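Local coordinates for protein cytosolic phospholipase A2 delta (Homo sapiens, PDB 5IZ5) that hydrolyses glycerophospholipids at the sn-2 position in a calcium-dependent manner, with a preference for linoleic acid there, at residues T24-T29 with F142-T147; M61-K66 with F80-Q85; S86-V91 with G612-Q617; S56-M61 with A217-E222; L92-Y97 with F109-D114. The protein carries 3 engineered substitutions. All coordinates share one frame; numbering follows the deposited sequence.

Contacts 1, 2 and 5 build the C2 β-sandwich: contacts 1 and 5 each pair two strands, in different sheets, and contact 2 joins the sheets through phenylalanines. Contacts 1 and 2, centres about 12 Å apart, meet where strands 21-36 and 75-85 pair; F142 packs on L92 and Y113 of contact 5. Contact 4, centred about 9 Å from contact 2, shares M61 with it, carries a sulfate and reaches the second C2-like region. Contact 3 reaches the catalytic region and meets contact 4 through N90 and T57. The side chain of D98, a predicted calcium ligand just after 92-97, is about 7 Å from that of I96. Contacts 1, 3 and 4 lie away from annotated sites, nucleophile S365 included.

Contact 1: residues T24-T29 with F142-T147; sequences TCWQLT and FLMEET
Two neighbouring antiparallel strands of the C2 β-sandwich meet here, with Q27-E145 and T29-L143 as hydrogen-bonded pairs. T29 N reaches L143 O at 2.8 Å in a nearly straight bond (174° at the hydrogen), and Q27 N reaches E145 O at the same 2.8 Å. Water 2 donates to both Q27 O and L143 O. On the buried face, which L28 shares with M144, the methionine chain leaves with CG anti to its backbone N (chi1 -170°) and then bends twice, crossing W26 at about a right angle. Its SD touches W26 CB at 3.5 Å and lies beside the indole, 5.1 Å from the six-membered ring centroid and 77° off the normal: an edge-on Met-aromatic contact. On the other face Q27 and E145 run side by side. T147 OG1 donates to C25 O at 3.2 Å from above the carbonyl plane. Water 1 donates to the same oxygen and accepts from T147 N, which implies that hydroxyl and water prolong the polar link beyond Q27-E145.

Contact 2: residues M61-K66 with F80-Q85; sequences MKFKTK and FRFLIQ
F63 meets F80 and F82 in an aromatic cluster that joins the two sheets of the C2 β-sandwich: F63 belongs to outermost strand 62-64 of one sheet, the other two rings to strand 75-85 of the second. The strand segments run antiparallel, 9.2 Å apart between axes, so side chains bridge the gap. F63 turns its CG anti to the carbonyl carbon (chi1 -68°), and its side chain slides past those of F80 and F82 in the opposite direction to each. Against F80 the rings are oblique, 31° between planes and 5.3 Å between centroids. There F80 CB sits over a face of F63 in a CH-pi contact, 4.2 Å from the centroid, and F80 CD1 meets F63 CB at 3.6 Å, the closest approach of this pair. Against F82 the geometry changes to an offset edge-to-face pair, planes 77° apart: the F63 edge carrying CD2 and CE2 points at the F82 face, off toward its rim, and CD2 comes within 3.4 Å of F82 CZ. F63 CZ, the tip of the ring, lies 3.9 Å from R81 O, which approaches obliquely. T65 crosses F80 at about a right angle, its hydroxyl turned elsewhere, to V51 N and K66 O. The methyl CG2 of T65 touches the F80 edge, near the ring plane, 3.9 Å from CE2.

Contact 3: residues S86-V91 with G612-Q617; sequences SQVKNV and GLQLHQ
V88 and H616 form a single backbone bridge between a C2-domain loop, S86-V91, and a segment of the catalytic PLA2c region. The tight part lies around this bridge. K89 N donates to L615 O at 2.7 Å in an almost straight bond (170° at the hydrogen), and Q617 N donates to Q87 O at 2.8 Å, coming from above the carbonyl plane. That same Q87 O stands 3.4 Å above the imidazole plane of H616, over the ring centre, so one carbonyl oxygen both accepts a bond and lies over a ring face. H616 CG, anti to its backbone N (chi1 -163°), is thereby set 3.5 Å from Q87 O; ND1 is hydrogen-bonded to D618 N, while buried NE2 has no modelled partner. V88 packs its methyls against Q614 OE1, an oxygen also bonded to R163, and Q614 NE2 donates to T57 O. Close too is the approach of K89 CE to Q617 OE1, 3.0 Å; the ammonium beyond faces D114 in a salt bridge of doubtful geometry. The hydrated side is looser. Q617, bent at chi2, gives V88 O only a weak bond from NE2, 2.9 Å long with 129° at the hydrogen. NE2 also donates to water 3, which accepts from N90 N as well and so bridges the segments. Strand 614-615 also pairs with strand 160-172, so the whole is an interdomain junction, built as an isolated β-bridge.

Contact 4: residues S56-M61 with A217-E222; sequences STAPGM and AALETE. With SO4 (sulfate ion), chain O.
M61 touches L219 and E220 from the end of a turn whose backbone N-H groups also carry a sulfate. The ion, probably from the crystallisation liquor, accepts from G60 N at O1, 2.6 Å away; M61 N comes within 2.9 Å of its O4, and Q54 NE2 binds it too. The turn is of type II, from A58 to M61, closed by M61 N donating to A58 O at 3.2 Å, with G60 in its third position. The M61 chain bends at chi2 (-70°) and chi3 (-54°), and the latter carries its methyl CE to within 3.7 Å of E220 O. Its CG meets L219 CG at 4.4 Å, while SD stands 4.2 Å from T221 OG1. A58 adds a marginal touch, CB to L219 CD1 at 4.5 Å. The two C2-like regions thus meet at the surface by sparse van der Waals packing of M61 on L219, E220 O and T221, and polar groups find their bonds elsewhere: the T221 hydroxyl with K194 O, the turn with its own closing bond and an anion.

Contact 5: residues L92-Y97 with F109-D114; sequences LELSIY and FKVLYD
The F109 ring takes L94 O at its edge, near the ring plane, while I96 CD1 approaches obliquely, 3.8 Å from CG. I96 CD1 also packs on F109 CB at 3.6 Å. The Y113 ring meets F128 edge-to-face and F142 at a tilt; its hydroxyl binds E117. Between these rings L94 CD1 lies against V111 CG1 at 3.7 Å. On the opposite face the E93 carboxylate is addressed twice: S95 OG donates at 2.8 Å to the anti lone pair of OE1, and K110 NZ makes a long salt bridge, 3.8 Å from OE1. The backbones are hydrogen-bonded at L92-Y113, L94-V111 and I96-F109, but in the last pair the return bond from F109 N to I96 O is weak at 3.3 Å. This β-hairpin forms one side of its four-stranded C2 sheet: strand 91-98 pairs with 49-55, 106-114 is outermost, and the face bearing L92, L94 and F109 packs on strand 137-146 of the other sheet.

Contact 1: residues T24-T29 with F142-T147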
# COMPACT_ATOMS: atom_id res chain seq x y z
N THR B 24 -9.16 19.00 24.45
CA THR B 24 -8.31 19.18 25.63
C THR B 24 -7.70 17.87 26.19
O THR B 24 -8.36 16.83 26.19
CB THR B 24 -9.09 19.92 26.74
OG1 THR B 24 -8.19 20.54 27.66
CG2 THR B 24 -10.04 19.00 27.49
N CYS B 25 -6.46 17.94 26.66
CA CYS B 25 -5.74 16.79 27.21
C CYS B 25 -5.93 16.62 28.72
O CYS B 25 -6.20 17.58 29.43
CB CYS B 25 -4.23 16.89 26.90
SG CYS B 25 -3.85 16.88 25.12
N TRP B 26 -5.78 15.39 29.20
CA TRP B 26 -5.80 15.08 30.63
C TRP B 26 -4.40 14.70 31.07
O TRP B 26 -3.55 14.35 30.25
CB TRP B 26 -6.75 13.92 30.92
CG TRP B 26 -8.19 14.19 30.52
CD1 TRP B 26 -8.81 15.40 30.44
CD2 TRP B 26 -9.18 13.21 30.17
NE1 TRP B 26 -10.12 15.25 30.05
CE2 TRP B 26 -10.37 13.91 29.88
CE3 TRP B 26 -9.18 11.81 30.06
CZ2 TRP B 26 -11.56 13.26 29.49
CZ3 TRP B 26 -10.35 11.16 29.68
CH2 TRP B 26 -11.52 11.89 29.40
N GLN B 27 -4.14 14.75 32.38
CA GLN B 27 -2.90 14.22 32.93
C GLN B 27 -3.13 12.84 33.55
O GLN B 27 -4.01 12.70 34.39
CB GLN B 27 -2.32 15.16 33.98
CG GLN B 27 -1.10 14.55 34.67
CD GLN B 27 -0.69 15.29 35.92
OE1 GLN B 27 -0.72 14.74 37.02
NE2 GLN B 27 -0.30 16.55 35.76
N LEU B 28 -2.35 11.85 33.13
CA LEU B 28 -2.40 10.50 33.73
C LEU B 28 -1.20 10.25 34.63
O LEU B 28 -0.05 10.38 34.20
CB LEU B 28 -2.46 9.42 32.64
CG LEU B 28 -2.56 7.96 33.14
CD1 LEU B 28 -3.87 7.73 33.89
CD2 LEU B 28 -2.43 6.97 31.99
N THR B 29 -1.46 9.88 35.89
CA THR B 29 -0.39 9.40 36.77
C THR B 29 -0.47 7.88 36.85
O THR B 29 -1.51 7.32 37.20
CB THR B 29 -0.42 10.03 38.19
OG1 THR B 29 -1.38 9.35 39.01
CG2 THR B 29 -0.76 11.51 38.13
N PHE B 142 -3.86 3.98 38.60
CA PHE B 142 -4.03 5.02 37.60
C PHE B 142 -4.89 6.14 38.13
O PHE B 142 -5.96 5.89 38.69
CB PHE B 142 -4.70 4.45 36.35
CG PHE B 142 -3.94 3.34 35.70
CD1 PHE B 142 -2.97 3.63 34.74
CD2 PHE B 142 -4.18 2.01 36.03
CE1 PHE B 142 -2.27 2.61 34.13
CE2 PHE B 142 -3.47 0.99 35.43
CZ PHE B 142 -2.52 1.28 34.48
N LEU B 143 -4.44 7.38 37.95
CA LEU B 143 -5.28 8.54 38.24
C LEU B 143 -5.25 9.52 37.09
O LEU B 143 -4.18 10.00 36.69
CB LEU B 143 -4.85 9.25 39.53
CG LEU B 143 -5.77 10.42 39.92
CD1 LEU B 143 -7.09 9.93 40.51
CD2 LEU B 143 -5.07 11.37 40.88
N MET B 144 -6.43 9.80 36.56
CA MET B 144 -6.59 10.75 35.48
C MET B 144 -7.16 12.04 36.04
O MET B 144 -8.19 12.03 36.72
CB MET B 144 -7.54 10.17 34.44
CG MET B 144 -7.60 10.98 33.15
SD MET B 144 -6.22 10.61 32.05
CE MET B 144 -6.71 9.02 31.38
N GLU B 145 -6.49 13.15 35.75
CA GLU B 145 -6.87 14.45 36.26
C GLU B 145 -6.91 15.49 35.17
O GLU B 145 -6.15 15.41 34.21
CB GLU B 145 -5.86 14.90 37.30
CG GLU B 145 -5.99 14.21 38.64
CD GLU B 145 -5.10 14.84 39.70
OE1 GLU B 145 -4.02 15.36 39.35
OE2 GLU B 145 -5.48 14.80 40.89
N GLU B 146 -7.76 16.49 35.38
CA GLU B 146 -7.93 17.61 34.48
C GLU B 146 -6.70 18.51 34.55
O GLU B 146 -6.00 18.54 35.56
CB GLU B 146 -9.18 18.39 34.87
CG GLU B 146 -9.61 19.50 33.93
CD GLU B 146 -11.02 20.01 34.22
OE1 GLU B 146 -11.40 21.03 33.62
OE2 GLU B 146 -11.74 19.40 35.04
N THR B 147 -6.42 19.21 33.46
CA THR B 147 -5.34 20.19 33.40
C THR B 147 -5.94 21.51 32.95
O THR B 147 -7.06 21.55 32.45
CB THR B 147 -4.24 19.77 32.40
OG1 THR B 147 -4.74 19.86 31.07
CG2 THR B 147 -3.76 18.33 32.67
O HOH W 1 -8.31 18.50 31.22
O HOH W 2 -3.51 12.60 37.23

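Contact 2: residues M61-K66 with F80-Q85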
# COMPACT_ATOMS: atom_id res chain seq x y z
N MET B 61 9.37 8.17 24.07
CA MET B 61 9.31 8.47 25.49
C MET B 61 9.14 7.17 26.27
O MET B 61 8.06 6.58 26.28
CB MET B 61 8.11 9.40 25.75
CG MET B 61 8.09 10.68 24.90
SD MET B 61 9.36 11.88 25.32
CE MET B 61 9.11 12.11 27.08
N LYS B 62 10.21 6.70 26.90
CA LYS B 62 10.19 5.50 27.73
C LYS B 62 10.34 5.98 29.14
O LYS B 62 11.12 6.88 29.40
CB LYS B 62 11.39 4.61 27.44
CG LYS B 62 11.21 3.60 26.32
CD LYS B 62 12.21 2.47 26.43
CE LYS B 62 12.33 1.67 25.15
NZ LYS B 62 13.15 0.44 25.35
N PHE B 63 9.60 5.36 30.06
CA PHE B 63 9.91 5.47 31.48
C PHE B 63 10.42 4.13 31.98
O PHE B 63 10.02 3.07 31.51
CB PHE B 63 8.68 5.91 32.28
CG PHE B 63 8.26 7.32 31.99
CD1 PHE B 63 9.11 8.39 32.25
CD2 PHE B 63 7.00 7.59 31.46
CE1 PHE B 63 8.72 9.69 31.99
CE2 PHE B 63 6.61 8.89 31.19
CZ PHE B 63 7.47 9.95 31.45
N LYS B 64 11.32 4.20 32.96
CA LYS B 64 12.00 3.02 33.49
C LYS B 64 12.07 3.17 35.00
O LYS B 64 12.52 4.20 35.51
CB LYS B 64 13.40 2.93 32.88
CG LYS B 64 14.20 1.69 33.25
CD LYS B 64 15.54 1.67 32.53
CE LYS B 64 16.44 0.54 33.03
NZ LYS B 64 17.52 0.21 32.05
N THR B 65 11.61 2.15 35.73
CA THR B 65 11.76 2.14 37.18
C THR B 65 13.21 1.83 37.51
O THR B 65 14.01 1.51 36.63
CB THR B 65 10.89 1.07 37.87
OG1 THR B 65 11.31 -0.24 37.46
CG2 THR B 65 9.41 1.27 37.57
N LYS B 66 13.55 1.92 38.79
CA LYS B 66 14.83 1.42 39.26
C LYS B 66 14.87 -0.09 39.12
O LYS B 66 13.82 -0.75 39.15
CB LYS B 66 15.06 1.82 40.72
CG LYS B 66 15.31 3.30 40.91
CD LYS B 66 15.80 3.60 42.32
CE LYS B 66 15.84 5.10 42.59
NZ LYS B 66 14.49 5.65 42.84
N PHE B 80 4.74 7.83 37.45
CA PHE B 80 5.12 8.53 36.22
C PHE B 80 3.89 9.24 35.64
O PHE B 80 2.75 8.82 35.86
CB PHE B 80 5.70 7.53 35.22
CG PHE B 80 6.85 6.72 35.75
CD1 PHE B 80 8.16 7.14 35.58
CD2 PHE B 80 6.62 5.52 36.42
CE1 PHE B 80 9.23 6.39 36.07
CE2 PHE B 80 7.68 4.76 36.92
CZ PHE B 80 8.98 5.20 36.74
N ARG B 81 4.13 10.31 34.89
CA ARG B 81 3.06 11.18 34.39
C ARG B 81 3.08 11.37 32.87
O ARG B 81 4.12 11.68 32.30
CB ARG B 81 3.15 12.55 35.06
CG ARG B 81 2.55 12.56 36.45
CD ARG B 81 3.07 13.74 37.26
NE ARG B 81 3.90 13.33 38.39
CZ ARG B 81 5.23 13.19 38.37
NH1 ARG B 81 5.94 13.42 37.26
NH2 ARG B 81 5.86 12.81 39.47
N PHE B 82 1.91 11.17 32.25
CA PHE B 82 1.71 11.39 30.82
C PHE B 82 0.63 12.45 30.57
O PHE B 82 -0.35 12.53 31.30
CB PHE B 82 1.20 10.10 30.17
CG PHE B 82 2.18 8.95 30.20
CD1 PHE B 82 3.06 8.74 29.15
CD2 PHE B 82 2.18 8.02 31.24
CE1 PHE B 82 3.94 7.67 29.15
CE2 PHE B 82 3.06 6.94 31.25
CZ PHE B 82 3.94 6.76 30.19
N LEU B 83 0.78 13.23 29.50
CA LEU B 83 -0.34 14.00 28.96
C LEU B 83 -1.11 13.11 27.96
O LEU B 83 -0.52 12.56 27.04
CB LEU B 83 0.14 15.30 28.31
CG LEU B 83 -0.78 16.52 28.56
CD1 LEU B 83 -1.00 16.77 30.05
CD2 LEU B 83 -0.25 17.78 27.90
N ILE B 84 -2.42 12.98 28.18
CA ILE B 84 -3.28 12.07 27.43
C ILE B 84 -4.34 12.83 26.62
O ILE B 84 -5.10 13.63 27.18
CB ILE B 84 -3.98 11.08 28.39
CG1 ILE B 84 -2.95 10.18 29.10
CG2 ILE B 84 -5.03 10.24 27.66
CD1 ILE B 84 -2.07 9.36 28.18
N GLN B 85 -4.38 12.58 25.32
CA GLN B 85 -5.41 13.12 24.43
C GLN B 85 -6.55 12.12 24.34
O GLN B 85 -6.39 11.01 23.82
CB GLN B 85 -4.82 13.41 23.04
CG GLN B 85 -5.80 13.84 21.96
CD GLN B 85 -6.72 14.96 22.41
OE1 GLN B 85 -7.90 14.73 22.65
NE2 GLN B 85 -6.18 16.17 22.52

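Contact 3: residues S86-V91 with G612-Q617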
# COMPACT_ATOMS: atom_id res chain seq x y z
N SER B 86 -7.72 12.50 24.85
CA SER B 86 -8.88 11.61 24.93
C SER B 86 -9.41 11.16 23.56
O SER B 86 -10.04 10.12 23.45
CB SER B 86 -10.01 12.28 25.71
OG SER B 86 -10.45 13.47 25.06
N GLN B 87 -9.16 11.95 22.52
CA GLN B 87 -9.65 11.65 21.17
C GLN B 87 -8.83 10.63 20.38
O GLN B 87 -9.23 10.25 19.25
CB GLN B 87 -9.72 12.94 20.36
CG GLN B 87 -10.76 13.94 20.83
CD GLN B 87 -12.14 13.33 21.02
OE1 GLN B 87 -12.44 12.86 22.12
NE2 GLN B 87 -12.96 13.33 19.98
N VAL B 88 -7.70 10.17 20.92
CA VAL B 88 -6.94 9.11 20.25
C VAL B 88 -6.96 7.84 21.08
O VAL B 88 -7.25 7.86 22.27
CB VAL B 88 -5.47 9.51 19.92
CG1 VAL B 88 -5.44 10.73 19.03
CG2 VAL B 88 -4.63 9.73 21.16
N LYS B 89 -6.67 6.73 20.41
CA LYS B 89 -6.51 5.46 21.10
C LYS B 89 -5.14 5.43 21.77
O LYS B 89 -4.11 5.63 21.13
CB LYS B 89 -6.67 4.28 20.14
CG LYS B 89 -7.50 3.16 20.73
CD LYS B 89 -8.97 3.52 20.92
CE LYS B 89 -9.62 2.75 22.06
NZ LYS B 89 -9.25 1.32 22.22
N ASN B 90 -5.16 5.20 23.08
CA ASN B 90 -3.95 5.20 23.89
C ASN B 90 -3.75 3.83 24.51
O ASN B 90 -4.56 3.40 25.34
CB ASN B 90 -4.07 6.25 24.99
CG ASN B 90 -4.08 7.66 24.44
OD1 ASN B 90 -3.10 8.10 23.83
ND2 ASN B 90 -5.18 8.37 24.65
N VAL B 91 -2.70 3.14 24.07
CA VAL B 91 -2.37 1.84 24.61
C VAL B 91 -1.08 1.96 25.40
O VAL B 91 -0.05 2.37 24.87
CB VAL B 91 -2.22 0.77 23.51
CG1 VAL B 91 -1.93 -0.59 24.12
CG2 VAL B 91 -3.47 0.70 22.66
N GLY B 612 3.67 7.99 12.13
CA GLY B 612 3.48 8.90 13.25
C GLY B 612 2.04 9.30 13.51
O GLY B 612 1.71 9.71 14.62
N LEU B 613 1.16 9.16 12.52
CA LEU B 613 -0.26 9.43 12.72
C LEU B 613 -0.81 8.44 13.73
O LEU B 613 -0.29 7.32 13.86
CB LEU B 613 -1.03 9.33 11.41
CG LEU B 613 -0.65 10.37 10.36
CD1 LEU B 613 -1.24 10.01 9.00
CD2 LEU B 613 -1.08 11.76 10.80
N GLN B 614 -1.86 8.84 14.44
CA GLN B 614 -2.42 8.03 15.50
C GLN B 614 -3.88 7.67 15.24
O GLN B 614 -4.56 8.34 14.47
CB GLN B 614 -2.26 8.75 16.84
CG GLN B 614 -0.83 9.26 17.06
CD GLN B 614 -0.61 9.85 18.44
OE1 GLN B 614 -1.56 10.15 19.16
NE2 GLN B 614 0.66 10.01 18.82
N LEU B 615 -4.35 6.60 15.88
CA LEU B 615 -5.72 6.14 15.67
C LEU B 615 -6.68 6.91 16.55
O LEU B 615 -6.42 7.13 17.73
CB LEU B 615 -5.84 4.63 15.95
CG LEU B 615 -5.25 3.64 14.94
CD1 LEU B 615 -5.74 3.94 13.53
CD2 LEU B 615 -3.73 3.62 14.99
N HIS B 616 -7.83 7.27 15.98
CA HIS B 616 -8.88 7.98 16.71
C HIS B 616 -9.47 7.04 17.77
O HIS B 616 -9.47 5.82 17.60
CB HIS B 616 -9.98 8.43 15.74
CG HIS B 616 -10.89 9.48 16.29
ND1 HIS B 616 -11.93 9.19 17.15
CD2 HIS B 616 -10.92 10.81 16.11
CE1 HIS B 616 -12.55 10.30 17.48
NE2 HIS B 616 -11.96 11.30 16.85
N GLN B 617 -9.95 7.61 18.87
CA GLN B 617 -10.52 6.82 19.98
C GLN B 617 -11.63 5.87 19.53
O GLN B 617 -11.74 4.75 20.02
CB GLN B 617 -11.02 7.75 21.08
CG GLN B 617 -11.70 7.06 22.27
CD GLN B 617 -10.83 6.03 22.98
OE1 GLN B 617 -11.29 4.93 23.27
NE2 GLN B 617 -9.57 6.37 23.26
O HOH W 3 -7.65 4.60 24.74

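Contact 4: residues S56-M61 with A217-E222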
# COMPACT_ATOMS: atom_id res chain seq x y z
N SER B 56 1.66 4.08 23.35
CA SER B 56 1.61 3.93 21.89
C SER B 56 1.61 5.27 21.15
O SER B 56 2.09 5.36 20.02
CB SER B 56 0.39 3.10 21.49
OG SER B 56 -0.81 3.72 21.93
N THR B 57 1.07 6.31 21.79
CA THR B 57 0.95 7.64 21.20
C THR B 57 2.04 8.63 21.67
O THR B 57 1.96 9.84 21.43
CB THR B 57 -0.45 8.23 21.52
OG1 THR B 57 -0.67 8.18 22.93
CG2 THR B 57 -1.54 7.42 20.81
N ALA B 58 3.07 8.10 22.34
CA ALA B 58 4.25 8.88 22.70
C ALA B 58 5.51 8.06 22.37
O ALA B 58 6.28 7.68 23.26
CB ALA B 58 4.21 9.22 24.18
N PRO B 59 5.72 7.80 21.08
CA PRO B 59 6.90 7.04 20.68
C PRO B 59 8.18 7.78 21.07
O PRO B 59 8.26 9.00 20.94
CB PRO B 59 6.77 6.98 19.16
CG PRO B 59 5.98 8.19 18.80
CD PRO B 59 5.00 8.35 19.92
N GLY B 60 9.15 7.04 21.59
CA GLY B 60 10.45 7.60 21.96
C GLY B 60 10.52 8.11 23.39
O GLY B 60 11.59 8.46 23.86
N MET B 61 9.37 8.17 24.07
CA MET B 61 9.31 8.47 25.49
C MET B 61 9.14 7.17 26.27
O MET B 61 8.06 6.58 26.28
CB MET B 61 8.11 9.40 25.75
CG MET B 61 8.09 10.68 24.90
SD MET B 61 9.36 11.88 25.32
CE MET B 61 9.11 12.11 27.08
N ALA B 217 3.19 18.79 20.22
CA ALA B 217 3.00 19.90 21.16
C ALA B 217 2.57 19.40 22.54
O ALA B 217 2.89 20.02 23.55
CB ALA B 217 1.97 20.88 20.62
N ALA B 218 1.86 18.27 22.58
CA ALA B 218 1.39 17.69 23.85
C ALA B 218 2.46 17.03 24.73
O ALA B 218 2.17 16.64 25.86
CB ALA B 218 0.27 16.71 23.59
N LEU B 219 3.68 16.88 24.22
CA LEU B 219 4.74 16.26 25.03
C LEU B 219 5.28 17.21 26.10
O LEU B 219 5.41 18.41 25.88
CB LEU B 219 5.93 15.83 24.16
CG LEU B 219 6.13 14.40 23.65
CD1 LEU B 219 4.82 13.64 23.56
CD2 LEU B 219 6.86 14.38 22.31
N GLU B 220 5.61 16.66 27.26
CA GLU B 220 6.53 17.30 28.18
C GLU B 220 7.88 16.66 27.93
O GLU B 220 8.09 15.48 28.22
CB GLU B 220 6.14 17.10 29.63
CG GLU B 220 7.19 17.61 30.61
CD GLU B 220 6.72 17.58 32.04
OE1 GLU B 220 6.14 16.55 32.45
OE2 GLU B 220 6.94 18.57 32.76
N THR B 221 8.80 17.45 27.38
CA THR B 221 10.10 16.93 27.03
C THR B 221 11.13 18.06 27.08
O THR B 221 10.87 19.12 27.66
CB THR B 221 10.04 16.23 25.64
OG1 THR B 221 11.29 15.61 25.36
CG2 THR B 221 9.67 17.21 24.52
N GLU B 222 12.30 17.85 26.50
CA GLU B 222 13.37 18.84 26.55
C GLU B 222 14.31 18.66 25.39
O GLU B 222 14.40 17.57 24.83
CB GLU B 222 14.15 18.69 27.85
CG GLU B 222 14.73 17.30 28.05
CD GLU B 222 15.39 17.13 29.40
OE1 GLU B 222 16.49 17.68 29.57
OE2 GLU B 222 14.82 16.45 30.28
S SO4 O . 9.21 4.21 23.28
O1 SO4 O . 9.10 4.43 21.82
O2 SO4 O . 7.85 4.17 23.88
O3 SO4 O . 9.92 2.94 23.52
O4 SO4 O . 9.99 5.30 23.90

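Contact 5: residues L92-Y97 with F109-D114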
# COMPACT_ATOMS: atom_id res chain seq x y z
N LEU B 92 -1.15 1.61 26.67
CA LEU B 92 -0.00 1.66 27.55
C LEU B 92 0.63 0.28 27.61
O LEU B 92 -0.06 -0.71 27.86
CB LEU B 92 -0.42 2.11 28.94
CG LEU B 92 0.71 2.32 29.94
CD1 LEU B 92 1.55 3.54 29.59
CD2 LEU B 92 0.13 2.48 31.33
N GLU B 93 1.92 0.21 27.34
CA GLU B 93 2.66 -1.03 27.45
C GLU B 93 3.43 -1.02 28.76
O GLU B 93 4.19 -0.10 29.03
CB GLU B 93 3.63 -1.20 26.28
CG GLU B 93 4.30 -2.56 26.25
CD GLU B 93 5.44 -2.64 25.25
OE1 GLU B 93 6.50 -3.18 25.61
OE2 GLU B 93 5.27 -2.15 24.11
N LEU B 94 3.20 -2.05 29.58
CA LEU B 94 3.94 -2.24 30.81
C LEU B 94 4.71 -3.55 30.70
O LEU B 94 4.11 -4.63 30.64
CB LEU B 94 3.01 -2.25 32.02
CG LEU B 94 2.07 -1.05 32.15
CD1 LEU B 94 0.75 -1.29 31.44
CD2 LEU B 94 1.80 -0.72 33.61
N SER B 95 6.04 -3.45 30.66
CA SER B 95 6.91 -4.61 30.50
C SER B 95 7.89 -4.70 31.66
O SER B 95 8.48 -3.69 32.06
CB SER B 95 7.69 -4.51 29.19
OG SER B 95 6.81 -4.51 28.08
N ILE B 96 8.07 -5.90 32.21
CA ILE B 96 9.09 -6.14 33.23
C ILE B 96 10.23 -6.91 32.57
O ILE B 96 10.01 -7.93 31.93
CB ILE B 96 8.56 -6.96 34.42
CG1 ILE B 96 7.28 -6.32 34.97
CG2 ILE B 96 9.63 -7.05 35.51
CD1 ILE B 96 6.62 -7.11 36.08
N TYR B 97 11.44 -6.38 32.73
CA TYR B 97 12.63 -7.01 32.19
C TYR B 97 13.54 -7.47 33.33
O TYR B 97 13.47 -6.94 34.44
CB TYR B 97 13.38 -6.03 31.28
CG TYR B 97 12.75 -5.84 29.92
CD1 TYR B 97 13.11 -6.66 28.85
CD2 TYR B 97 11.81 -4.84 29.70
CE1 TYR B 97 12.54 -6.48 27.60
CE2 TYR B 97 11.24 -4.66 28.46
CZ TYR B 97 11.61 -5.48 27.41
OH TYR B 97 11.04 -5.30 26.17
N PHE B 109 7.61 -10.22 31.79
CA PHE B 109 6.21 -9.81 31.93
C PHE B 109 5.89 -8.70 30.93
O PHE B 109 6.69 -7.79 30.73
CB PHE B 109 5.95 -9.32 33.35
CG PHE B 109 4.49 -9.14 33.67
CD1 PHE B 109 3.76 -10.16 34.27
CD2 PHE B 109 3.85 -7.93 33.40
CE1 PHE B 109 2.42 -9.99 34.58
CE2 PHE B 109 2.51 -7.76 33.70
CZ PHE B 109 1.79 -8.79 34.29
N LYS B 110 4.71 -8.78 30.32
CA LYS B 110 4.25 -7.77 29.37
C LYS B 110 2.73 -7.74 29.35
O LYS B 110 2.08 -8.78 29.20
CB LYS B 110 4.77 -8.06 27.96
CG LYS B 110 4.25 -7.11 26.89
CD LYS B 110 5.18 -7.03 25.69
CE LYS B 110 4.47 -6.49 24.46
NZ LYS B 110 5.42 -6.05 23.40
N VAL B 111 2.17 -6.55 29.52
CA VAL B 111 0.75 -6.32 29.31
C VAL B 111 0.52 -5.06 28.47
O VAL B 111 1.27 -4.09 28.57
CB VAL B 111 -0.01 -6.22 30.65
CG1 VAL B 111 0.42 -5.00 31.45
CG2 VAL B 111 -1.51 -6.17 30.41
N LEU B 112 -0.51 -5.11 27.62
CA LEU B 112 -0.96 -3.94 26.87
C LEU B 112 -2.30 -3.54 27.44
O LEU B 112 -3.19 -4.38 27.59
CB LEU B 112 -1.11 -4.26 25.38
CG LEU B 112 0.10 -4.18 24.47
CD1 LEU B 112 1.36 -4.55 25.19
CD2 LEU B 112 -0.09 -5.05 23.23
N TYR B 113 -2.44 -2.25 27.74
CA TYR B 113 -3.60 -1.75 28.45
C TYR B 113 -4.19 -0.51 27.78
O TYR B 113 -3.52 0.51 27.63
CB TYR B 113 -3.19 -1.41 29.88
CG TYR B 113 -4.31 -0.93 30.75
CD1 TYR B 113 -5.46 -1.70 30.91
CD2 TYR B 113 -4.22 0.28 31.43
CE1 TYR B 113 -6.49 -1.26 31.72
CE2 TYR B 113 -5.24 0.72 32.24
CZ TYR B 113 -6.38 -0.05 32.38
OH TYR B 113 -7.39 0.39 33.19
N ASP B 114 -5.45 -0.64 27.37
CA ASP B 114 -6.21 0.47 26.83
C ASP B 114 -6.64 1.34 28.00
O ASP B 114 -7.50 0.96 28.77
CB ASP B 114 -7.42 -0.07 26.07
CG ASP B 114 -8.22 1.01 25.36
OD1 ASP B 114 -8.92 0.66 24.39
OD2 ASP B 114 -8.19 2.19 25.78